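Local coordinates for protein ficolin-3 (Homo sapiens, PDB 2J60) that probably acts in innate immunity as a soluble lectin, recognising sugars on microbial surfaces through its fibrinogen-like domain, at residues S149-T154 with W176-Y181; S183-R188 with Y199-A204; A194-Y199 with G210-R215. All coordinates share one frame; numbering follows the deposited sequence. Where two conformers were deposited one is given.

Contact 1: residues S149-T154 with W176-Y181; sequences SGRPFT and WYASCY. With ABE (alpha-D-Abequopyranose), chain D.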
loop_
_atom_site.group_PDB
_atom_site.type_symbol
_atom_site.label_atom_id
_atom_site.label_comp_id
_atom_site.label_asym_id
_atom_site.label_seq_id
_atom_site.Cartn_x
_atom_site.Cartn_y
_atom_site.Cartn_z
ATOM N N SER A 149 1.477 5.184 12.008
ATOM C CA SER A 149 1.790 6.556 11.671
ATOM C C SER A 149 2.998 7.019 12.472
ATOM O O SER A 149 3.183 6.644 13.622
ATOM C CB SER A 149 0.600 7.476 11.931
ATOM O OG SER A 149 0.767 8.687 11.204
ATOM N N GLY A 150 3.839 7.805 11.844
ATOM C CA GLY A 150 5.027 8.315 12.509
ATOM C C GLY A 150 6.197 7.346 12.552
ATOM O O GLY A 150 7.237 7.661 13.133
ATOM N N ARG A 151 6.040 6.187 11.928
ATOM C CA ARG A 151 7.047 5.125 11.987
ATOM C C ARG A 151 7.779 4.975 10.658
ATOM O O ARG A 151 7.204 5.173 9.594
ATOM C CB ARG A 151 6.418 3.808 12.425
ATOM C CG ARG A 151 5.694 3.905 13.746
ATOM C CD ARG A 151 5.278 2.565 14.297
ATOM N NE ARG A 151 4.673 2.735 15.613
ATOM C CZ ARG A 151 5.362 2.841 16.748
ATOM N NH1 ARG A 151 6.703 2.776 16.750
ATOM N NH2 ARG A 151 4.707 2.992 17.894
ATOM N N PRO A 152 9.084 4.681 10.723
ATOM C CA PRO A 152 9.889 4.533 9.515
ATOM C C PRO A 152 9.563 3.190 8.858
ATOM O O PRO A 152 9.026 2.304 9.493
ATOM C CB PRO A 152 11.330 4.550 10.055
ATOM C CG PRO A 152 11.195 3.958 11.426
ATOM C CD PRO A 152 9.883 4.484 11.951
ATOM N N PHE A 153 9.860 3.064 7.579
ATOM C CA PHE A 153 9.621 1.799 6.896
ATOM C C PHE A 153 10.780 0.895 7.243
ATOM O O PHE A 153 11.904 1.379 7.323
ATOM C CB PHE A 153 9.610 2.049 5.401
ATOM C CG PHE A 153 9.020 0.916 4.592
ATOM C CD1 PHE A 153 7.644 0.800 4.457
ATOM C CD2 PHE A 153 9.848 0.023 3.900
ATOM C CE1 PHE A 153 7.080 -0.205 3.691
ATOM C CE2 PHE A 153 9.292 -1.002 3.138
ATOM C CZ PHE A 153 7.894 -1.120 3.025
ATOM N N THR A 154 10.534 -0.405 7.468
ATOM C CA THR A 154 11.671 -1.343 7.541
ATOM C C THR A 154 11.558 -2.585 6.668
ATOM O O THR A 154 10.459 -3.054 6.382
ATOM C CB THR A 154 12.198 -1.700 8.979
ATOM O OG1 THR A 154 11.921 -3.062 9.336
ATOM C CG2 THR A 154 11.760 -0.724 10.024
ATOM N N TRP A 176 5.848 -0.249 7.982
ATOM C CA TRP A 176 6.275 0.784 8.902
ATOM C C TRP A 176 6.198 0.141 10.278
ATOM O O TRP A 176 5.395 0.542 11.116
ATOM C CB TRP A 176 5.363 1.996 8.776
ATOM C CG TRP A 176 5.369 2.572 7.397
ATOM C CD1 TRP A 176 6.245 3.496 6.908
ATOM C CD2 TRP A 176 4.459 2.275 6.328
ATOM N NE1 TRP A 176 5.943 3.798 5.615
ATOM C CE2 TRP A 176 4.846 3.071 5.228
ATOM C CE3 TRP A 176 3.345 1.428 6.196
ATOM C CZ2 TRP A 176 4.184 3.022 3.993
ATOM C CZ3 TRP A 176 2.675 1.389 4.953
ATOM C CH2 TRP A 176 3.097 2.188 3.882
ATOM N N TYR A 177 7.026 -0.879 10.491
ATOM C CA TYR A 177 6.924 -1.706 11.695
ATOM C C TYR A 177 7.136 -0.950 12.993
ATOM O O TYR A 177 7.893 0.016 13.049
ATOM C CB TYR A 177 7.872 -2.912 11.635
ATOM C CG TYR A 177 7.444 -3.911 10.596
ATOM C CD1 TYR A 177 6.228 -4.567 10.704
ATOM C CD2 TYR A 177 8.240 -4.178 9.485
ATOM C CE1 TYR A 177 5.822 -5.496 9.763
ATOM C CE2 TYR A 177 7.837 -5.086 8.531
ATOM C CZ TYR A 177 6.634 -5.753 8.678
ATOM O OH TYR A 177 6.233 -6.650 7.716
ATOM N N ALA A 178 6.432 -1.403 14.020
ATOM C CA ALA A 178 6.688 -0.973 15.388
ATOM C C ALA A 178 7.452 -2.111 16.072
ATOM O O ALA A 178 8.690 -2.187 16.000
ATOM C CB ALA A 178 5.377 -0.695 16.098
ATOM N N SER A 179 6.714 -2.994 16.723
ATOM C CA SER A 179 7.281 -4.227 17.247
ATOM C C SER A 179 6.189 -5.233 17.560
ATOM O O SER A 179 6.063 -5.632 18.718
ATOM C CB SER A 179 8.112 -3.966 18.514
ATOM O OG SER A 179 7.392 -3.170 19.439
ATOM N N CYS A 180 5.438 -5.684 16.544
ATOM C CA CYS A 180 5.706 -5.326 15.135
ATOM C C CYS A 180 4.604 -4.608 14.350
ATOM O O CYS A 180 4.884 -3.603 13.673
ATOM C CB CYS A 180 6.172 -6.542 14.345
ATOM S SG CYS A 180 7.801 -7.133 14.857
ATOM N N TYR A 181 3.367 -5.094 14.436
ATOM C CA TYR A 181 2.306 -4.466 13.653
ATOM C C TYR A 181 0.866 -4.698 14.112
ATOM O O TYR A 181 0.570 -5.596 14.905
ATOM C CB TYR A 181 2.422 -4.906 12.191
ATOM C CG TYR A 181 2.164 -6.378 11.991
ATOM C CD1 TYR A 181 0.876 -6.853 11.777
ATOM C CD2 TYR A 181 3.209 -7.299 12.020
ATOM C CE1 TYR A 181 0.632 -8.183 11.600
ATOM C CE2 TYR A 181 2.969 -8.651 11.839
ATOM C CZ TYR A 181 1.676 -9.080 11.624
ATOM O OH TYR A 181 1.423 -10.414 11.439
HETATM C C1 ABE D . 3.204 -8.797 15.627
HETATM C C2 ABE D . 1.863 -9.502 15.814
HETATM C C3 ABE D . 1.679 -9.998 17.241
HETATM C C4 ABE D . 2.909 -10.780 17.695
HETATM C C5 ABE D . 4.173 -9.956 17.444
HETATM C C6 ABE D . 5.437 -10.672 17.913
HETATM O O1 ABE D . 3.252 -7.564 16.373
HETATM O O2 ABE D . 0.781 -8.629 15.485
HETATM O O5 ABE D . 4.257 -9.668 16.049
HETATM O O HOH W 1 8.692 2.178 14.748
#

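Contact 2: residues S183-R188 with Y199-A204; sequences SNLNGR and YGIDWA. With ABE (alpha-D-Abequopyranose), chain D.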
loop_
_atom_site.group_PDB
_atom_site.type_symbol
_atom_site.label_atom_id
_atom_site.label_comp_id
_atom_site.label_asym_id
_atom_site.label_seq_id
_atom_site.Cartn_x
_atom_site.Cartn_y
_atom_site.Cartn_z
ATOM N N SER A 183 -1.147 -4.083 11.181
ATOM C CA SER A 183 -1.408 -4.464 9.777
ATOM C C SER A 183 -0.101 -4.889 9.109
ATOM O O SER A 183 0.994 -4.444 9.493
ATOM C CB SER A 183 -2.057 -3.329 8.979
ATOM O OG SER A 183 -1.275 -2.140 9.081
ATOM N N ASN A 184 -0.215 -5.735 8.092
ATOM C CA ASN A 184 0.963 -6.328 7.458
ATOM C C ASN A 184 0.604 -6.710 6.019
ATOM O O ASN A 184 0.774 -7.850 5.610
ATOM C CB ASN A 184 1.381 -7.560 8.267
ATOM C CG ASN A 184 2.767 -8.075 7.915
ATOM O OD1 ASN A 184 3.738 -7.305 7.785
ATOM N ND2 ASN A 184 2.875 -9.394 7.766
ATOM N N LEU A 185 0.095 -5.749 5.260
ATOM C CA LEU A 185 -0.481 -6.044 3.938
ATOM C C LEU A 185 0.538 -6.477 2.857
ATOM O O LEU A 185 0.150 -6.971 1.807
ATOM C CB LEU A 185 -1.305 -4.864 3.450
ATOM C CG LEU A 185 -2.510 -4.532 4.340
ATOM C CD1 LEU A 185 -3.213 -3.354 3.719
ATOM C CD2 LEU A 185 -3.466 -5.746 4.477
ATOM N N ASN A 186 1.820 -6.271 3.133
ATOM C CA ASN A 186 2.888 -6.678 2.246
ATOM C C ASN A 186 3.475 -7.990 2.753
ATOM O O ASN A 186 4.565 -8.415 2.331
ATOM C CB ASN A 186 3.984 -5.608 2.217
ATOM C CG ASN A 186 3.588 -4.390 1.426
ATOM O OD1 ASN A 186 2.681 -4.440 0.594
ATOM N ND2 ASN A 186 4.292 -3.288 1.655
ATOM N N GLY A 187 2.763 -8.624 3.677
ATOM C CA GLY A 187 3.240 -9.881 4.261
ATOM C C GLY A 187 3.024 -11.072 3.340
ATOM O O GLY A 187 2.506 -10.936 2.242
ATOM N N ARG A 188 3.389 -12.257 3.815
ATOM C CA ARG A 188 3.448 -13.439 2.978
ATOM C C ARG A 188 2.089 -13.961 2.538
ATOM O O ARG A 188 1.158 -14.073 3.335
ATOM C CB ARG A 188 4.189 -14.536 3.710
ATOM C CG ARG A 188 4.660 -15.607 2.791
ATOM C CD ARG A 188 5.523 -16.606 3.534
ATOM N NE ARG A 188 5.914 -17.697 2.652
ATOM C CZ ARG A 188 6.730 -18.676 3.013
ATOM N NH1 ARG A 188 7.236 -18.688 4.238
ATOM N NH2 ARG A 188 7.042 -19.631 2.144
ATOM N N TYR A 199 2.275 -14.985 10.901
ATOM C CA TYR A 199 2.031 -13.608 10.527
ATOM C C TYR A 199 1.840 -13.557 9.009
ATOM O O TYR A 199 2.746 -13.922 8.264
ATOM C CB TYR A 199 3.216 -12.740 10.948
ATOM C CG TYR A 199 3.713 -12.986 12.361
ATOM C CD1 TYR A 199 2.873 -12.843 13.458
ATOM C CD2 TYR A 199 5.035 -13.350 12.593
ATOM C CE1 TYR A 199 3.335 -13.068 14.749
ATOM C CE2 TYR A 199 5.509 -13.571 13.874
ATOM C CZ TYR A 199 4.658 -13.428 14.950
ATOM O OH TYR A 199 5.146 -13.647 16.225
ATOM N N GLY A 200 0.668 -13.112 8.554
ATOM C CA GLY A 200 0.355 -13.041 7.116
ATOM C C GLY A 200 -0.104 -11.663 6.660
ATOM O O GLY A 200 0.348 -10.645 7.188
ATOM N N ILE A 201 -1.002 -11.643 5.679
ATOM C CA ILE A 201 -1.608 -10.422 5.151
ATOM C C ILE A 201 -2.759 -10.084 6.091
ATOM O O ILE A 201 -3.927 -10.364 5.819
ATOM C CB ILE A 201 -2.048 -10.616 3.652
ATOM C CG1 ILE A 201 -0.820 -10.916 2.771
ATOM C CG2 ILE A 201 -2.788 -9.396 3.108
ATOM C CD1 ILE A 201 -1.159 -11.466 1.365
ATOM N N ASP A 202 -2.388 -9.503 7.226
ATOM C CA ASP A 202 -3.257 -9.375 8.375
ATOM C C ASP A 202 -3.724 -7.925 8.537
ATOM O O ASP A 202 -2.989 -6.975 8.210
ATOM C CB ASP A 202 -2.500 -9.793 9.647
ATOM C CG ASP A 202 -1.964 -11.239 9.602
ATOM O OD1 ASP A 202 -2.448 -12.072 8.802
ATOM O OD2 ASP A 202 -1.029 -11.525 10.382
ATOM N N TRP A 203 -4.953 -7.768 9.025
ATOM C CA TRP A 203 -5.503 -6.472 9.467
ATOM C C TRP A 203 -6.080 -6.665 10.893
ATOM O O TRP A 203 -7.136 -7.261 11.052
ATOM C CB TRP A 203 -6.570 -5.993 8.465
ATOM C CG TRP A 203 -6.992 -4.526 8.583
ATOM C CD1 TRP A 203 -8.131 -4.059 9.171
ATOM C CD2 TRP A 203 -6.297 -3.355 8.086
ATOM N NE1 TRP A 203 -8.184 -2.687 9.094
ATOM C CE2 TRP A 203 -7.075 -2.231 8.435
ATOM C CE3 TRP A 203 -5.097 -3.155 7.392
ATOM C CZ2 TRP A 203 -6.698 -0.917 8.102
ATOM C CZ3 TRP A 203 -4.718 -1.855 7.068
ATOM C CH2 TRP A 203 -5.521 -0.752 7.425
ATOM N N ALA A 204 -5.383 -6.199 11.932
ATOM C CA ALA A 204 -5.757 -6.614 13.306
ATOM C C ALA A 204 -7.227 -6.352 13.672
ATOM O O ALA A 204 -7.905 -7.238 14.182
ATOM C CB ALA A 204 -4.817 -6.002 14.353
HETATM C C1 ABE D . 3.204 -8.797 15.627
HETATM C C2 ABE D . 1.863 -9.502 15.814
HETATM C C3 ABE D . 1.679 -9.998 17.241
HETATM C C4 ABE D . 2.909 -10.780 17.695
HETATM C C5 ABE D . 4.173 -9.956 17.444
HETATM C C6 ABE D . 5.437 -10.672 17.913
HETATM O O1 ABE D . 3.252 -7.564 16.373
HETATM O O2 ABE D . 0.781 -8.629 15.485
HETATM O O5 ABE D . 4.257 -9.668 16.049
HETATM O O HOH W 2 -1.366 -14.127 4.150
#

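Contact 3: residues A194-Y199 with G210-R215; sequences AAAHKY and GHPYRR. With ABE (alpha-D-Abequopyranose), chain D.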
loop_
_atom_site.group_PDB
_atom_site.type_symbol
_atom_site.label_atom_id
_atom_site.label_comp_id
_atom_site.label_asym_id
_atom_site.label_seq_id
_atom_site.Cartn_x
_atom_site.Cartn_y
_atom_site.Cartn_z
ATOM N N ALA A 194 -6.164 -22.475 5.809
ATOM C CA ALA A 194 -5.418 -23.658 6.249
ATOM C C ALA A 194 -3.927 -23.523 5.966
ATOM O O ALA A 194 -3.095 -24.117 6.662
ATOM C CB ALA A 194 -5.963 -24.914 5.610
ATOM N N ALA A 195 -3.583 -22.744 4.942
ATOM C CA ALA A 195 -2.178 -22.496 4.632
ATOM C C ALA A 195 -1.682 -21.213 5.293
ATOM O O ALA A 195 -0.545 -20.799 5.079
ATOM C CB ALA A 195 -1.951 -22.448 3.122
ATOM N N ALA A 196 -2.537 -20.607 6.110
ATOM C CA ALA A 196 -2.222 -19.364 6.808
ATOM C C ALA A 196 -0.926 -19.423 7.605
ATOM O O ALA A 196 -0.619 -20.434 8.244
ATOM C CB ALA A 196 -3.366 -18.978 7.714
ATOM N N HIS A 197 -0.176 -18.320 7.571
ATOM C CA HIS A 197 1.076 -18.190 8.315
ATOM C C HIS A 197 0.852 -17.548 9.676
ATOM O O HIS A 197 -0.161 -16.893 9.905
ATOM C CB HIS A 197 2.081 -17.355 7.516
ATOM C CG HIS A 197 2.197 -17.771 6.086
ATOM N ND1 HIS A 197 3.152 -18.658 5.644
ATOM C CD2 HIS A 197 1.463 -17.434 4.999
ATOM C CE1 HIS A 197 3.007 -18.845 4.346
ATOM N NE2 HIS A 197 1.988 -18.115 3.929
ATOM N N LYS A 198 1.806 -17.741 10.577
ATOM C CA LYS A 198 1.738 -17.133 11.895
ATOM C C LYS A 198 1.470 -15.636 11.732
ATOM O O LYS A 198 0.563 -15.089 12.343
ATOM C CB LYS A 198 3.063 -17.355 12.630
ATOM C CG LYS A 198 3.063 -17.000 14.099
ATOM C CD LYS A 198 4.457 -17.256 14.691
ATOM C CE LYS A 198 4.444 -17.088 16.205
ATOM N NZ LYS A 198 5.772 -17.446 16.776
ATOM N N TYR A 199 2.275 -14.985 10.901
ATOM C CA TYR A 199 2.031 -13.608 10.527
ATOM C C TYR A 199 1.840 -13.557 9.009
ATOM O O TYR A 199 2.746 -13.922 8.264
ATOM C CB TYR A 199 3.216 -12.740 10.948
ATOM C CG TYR A 199 3.713 -12.986 12.361
ATOM C CD1 TYR A 199 2.873 -12.843 13.458
ATOM C CD2 TYR A 199 5.035 -13.350 12.593
ATOM C CE1 TYR A 199 3.335 -13.068 14.749
ATOM C CE2 TYR A 199 5.509 -13.571 13.874
ATOM C CZ TYR A 199 4.658 -13.428 14.950
ATOM O OH TYR A 199 5.146 -13.647 16.225
ATOM N N GLY A 210 -2.814 -13.317 12.177
ATOM C CA GLY A 210 -2.829 -14.749 11.887
ATOM C C GLY A 210 -3.997 -15.188 11.021
ATOM O O GLY A 210 -4.082 -16.350 10.632
ATOM N N HIS A 211 -4.887 -14.251 10.703
ATOM C CA HIS A 211 -6.065 -14.545 9.891
ATOM C C HIS A 211 -6.073 -13.684 8.611
ATOM O O HIS A 211 -6.657 -12.585 8.568
ATOM C CB HIS A 211 -7.341 -14.375 10.724
ATOM C CG HIS A 211 -7.370 -15.244 11.943
ATOM N ND1 HIS A 211 -8.035 -16.452 11.981
ATOM C CD2 HIS A 211 -6.780 -15.103 13.155
ATOM C CE1 HIS A 211 -7.861 -17.012 13.165
ATOM N NE2 HIS A 211 -7.103 -16.215 13.896
ATOM N N PRO A 212 -5.401 -14.194 7.562
ATOM C CA PRO A 212 -5.037 -13.452 6.347
ATOM C C PRO A 212 -6.198 -13.172 5.419
ATOM O O PRO A 212 -7.262 -13.753 5.555
ATOM C CB PRO A 212 -4.040 -14.385 5.649
ATOM C CG PRO A 212 -4.446 -15.760 6.096
ATOM C CD PRO A 212 -4.936 -15.593 7.523
ATOM N N TYR A 213 -5.987 -12.261 4.483
ATOM C CA TYR A 213 -6.956 -11.997 3.441
ATOM C C TYR A 213 -6.491 -12.575 2.117
ATOM O O TYR A 213 -5.304 -12.842 1.914
ATOM C CB TYR A 213 -7.197 -10.492 3.287
ATOM C CG TYR A 213 -7.828 -9.875 4.508
ATOM C CD1 TYR A 213 -9.186 -9.602 4.554
ATOM C CD2 TYR A 213 -7.063 -9.589 5.623
ATOM C CE1 TYR A 213 -9.758 -9.029 5.683
ATOM C CE2 TYR A 213 -7.628 -9.033 6.752
ATOM C CZ TYR A 213 -8.956 -8.758 6.774
ATOM O OH TYR A 213 -9.466 -8.204 7.921
ATOM N N ARG A 214 -7.466 -12.760 1.229
ATOM C CA ARG A 214 -7.311 -13.351 -0.105
ATOM C C ARG A 214 -6.921 -12.288 -1.162
ATOM O O ARG A 214 -6.166 -12.566 -2.099
ATOM C CB ARG A 214 -8.636 -14.053 -0.484
ATOM C CG ARG A 214 -8.720 -14.633 -1.883
ATOM C CD ARG A 214 -10.160 -14.687 -2.344
ATOM N NE ARG A 214 -10.296 -15.378 -3.624
ATOM C CZ ARG A 214 -9.743 -14.975 -4.769
ATOM N NH1 ARG A 214 -8.998 -13.880 -4.809
ATOM N NH2 ARG A 214 -9.927 -15.680 -5.880
ATOM N N ARG A 215 -7.445 -11.076 -0.993
ATOM C CA ARG A 215 -7.156 -9.931 -1.855
ATOM C C ARG A 215 -7.060 -8.636 -1.039
ATOM O O ARG A 215 -7.782 -8.447 -0.054
ATOM C CB ARG A 215 -8.215 -9.786 -2.942
ATOM C CG ARG A 215 -8.382 -11.054 -3.796
ATOM C CD ARG A 215 -9.542 -10.979 -4.796
ATOM N NE ARG A 215 -9.420 -9.881 -5.740
ATOM C CZ ARG A 215 -8.897 -9.982 -6.960
ATOM N NH1 ARG A 215 -8.422 -11.146 -7.395
ATOM N NH2 ARG A 215 -8.845 -8.913 -7.744
HETATM C C1 ABE D . 3.204 -8.797 15.627
HETATM C C2 ABE D . 1.863 -9.502 15.814
HETATM C C3 ABE D . 1.679 -9.998 17.241
HETATM C C4 ABE D . 2.909 -10.780 17.695
HETATM C C5 ABE D . 4.173 -9.956 17.444
HETATM C C6 ABE D . 5.437 -10.672 17.913
HETATM O O1 ABE D . 3.252 -7.564 16.373
HETATM O O2 ABE D . 0.781 -8.629 15.485
HETATM O O5 ABE D . 4.257 -9.668 16.049
#

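Contact 1: residues S149-T154 with W176-Y181
F153 turns the edge of its ring toward one face of the W176 indole, a T-shaped pair with the two planes at 79°. The centroid of the F153 ring lies 5.1 Å from that of the W176 five-membered ring. The corner that touches is F153 CD1, 3.6 Å from W176 NE1 and set toward the rim of the indole; the indole N-H is given to the carbonyl of Y129. The third flat group, the R151 guanidinium, carries the methyl of A178 over one face, with A178 CB 3.5 Å from R151 NE. At its edge, in plane, sits a water that accepts from R151 NH1 and donates to Y177 O. The R151 chain runs extended from CG to NE, which carries the group past W176 to A178, and NE is held by L147 O. Y177 meets T154 OG1 near its ring plane, 3.8 Å from Y177 CD2; this hydroxyl is buried with no polar partner in the model. Between the backbones, W176 CA makes a C-H···O contact of 3.2 Å with P152 O.

Farther along 176-181 lies the sugar site. The peptide bond before C180 is cis. Abequose O1 accepts from C180 N at 2.9 Å. Y181 N donates to abequose O1 as well, at 3.1 Å. Abequose O2 donates to Y181 O and, in the conformer given, lies over the centre of the Y181 ring. A cis peptide at the ligand site also occurs in related fibrinogen-like lectins such as tachylectin 5A.

Helix 167-171 backs this loop: Y177 packs on C167, A168 and V171, and C180 is disulfide-bonded to C167. Across the contact, F153 meets Y72 of helix 69-74, while G150 and R151 bond through their backbones to L131 of strand 131-138.

Contact 2: residues S183-R188 with Y199-A204
W203 lays the CE3-CZ3 side of its indole obliquely against S183, whose CB comes to 3.4 Å from W203 CE3. The CG of W203 stands opposite its own backbone N (chi1 -166°), and this swings the six-membered ring over to the 183-188 side. There L185 also reaches it, with L185 CD1 4.0 Å from W203 CZ3. The other branch of the leucine, CD2, meets I201 CG2, and the two side chains run at about a right angle to each other. I201 in turn sends CG1 toward the carbonyl of G187, 3.4 Å from G187 O.

Both segments belong to the long loop region between helix 167-171 and strand 215-220 of the fibrinogen-like domain. S183 and W203 form a single beta bridge; beyond it the first segment closes in a type I turn from N184 to G187, while I201 centres an inverse gamma turn. N184 grips the partner segment twice. Its backbone N donates to D202 O at 3.0 Å, and its ND2 donates to G200 O at 2.9 Å, reaching that carbonyl from 31° out of its plane. With OD1 taken by the hydroxyl of Y177, both ends of this buried amide are engaged and its rotation is fixed.

D202 bends back on its own segment, where G200 N donates to D202 OD2 over 3.0 Å from above the carboxylate plane. The same oxygen also has the Y181 hydroxyl and G210 N as partners, an environment that would probably favour the ionised form. L185 packs further on V103 and L105 of strand 101-106 and on V216 and M218 of strand 215-220. At the outer end a water links R188 O to I201 N, donating to the carbonyl and accepting from the amide.

Contact 3: residues A194-Y199 with G210-R215
A196 and P212 both point their CB atoms across at the opposing segment, and the alanine methyl lands on the CG-CD side of the proline ring. This is loop-on-loop packing near the surface of the fibrinogen-like domain, in the region between helix 167-171 and strand 215-220. A196 CB comes to 3.7 Å from P212 CD and lies almost as near P212 CG, touching the ring beside its nitrogen. The same methyl also approaches the carbonyl oxygen of G210. Of the two partners the proline is the buried one, while A196 keeps some exposure to solvent.

The second point of contact is made by backbone alone. G210 CA sits 3.4 Å from K198 O in a C-H···O contact, bent to 126° at the hydrogen. G210 has a positive phi, 88°, a conformation that suits glycine, since a side chain here would press on the carbonyl oxygen of the preceding residue. H197 O lies farther from the same CA.

The larger side chains turn aside from this narrow interface. H197 has one ring face over the carbonyl of A195, with the oxygen 3.8 Å above the ring centre, and its NE2 is bonded to Y189 O. K198 points its CB away from the 210-215 segment, and its extended chain starts across the Y199 ring, CG lying over the centre of one face. Past P212 the chain runs on into strand 215-220, beside strand 101-106.

Y199 leads to the sugar. Its CB also points away from 210-215, and the ring packs on I170 and V171 of helix 167-171. That ring meets abequose obliquely, with Y199 OH 3.4 Å from the abequose C6.

How the contacts relate
All three contacts border one abequose site: contact 1 supplies the polar grip on the sugar, and Y199, shared by contacts 2 and 3, adds a largely apolar wall. Contacts 1 and 2 have centres 13 Å apart and are tied by tyrosine hydroxyls, Y177 OH lying 2.6 Å from N184 OD1 and Y181 OH 2.9 Å from D202 OD2. In this conformer of Y181, D202 probably helps to place the ring under the sugar. Contacts 2 and 3, centres 8 Å apart, alternate along the chain; D202 OD2 is 3.1 Å from G210 N, and I201 O pairs with Y213 N. Contacts 1 and 3 touch where Y181 packs on Y199.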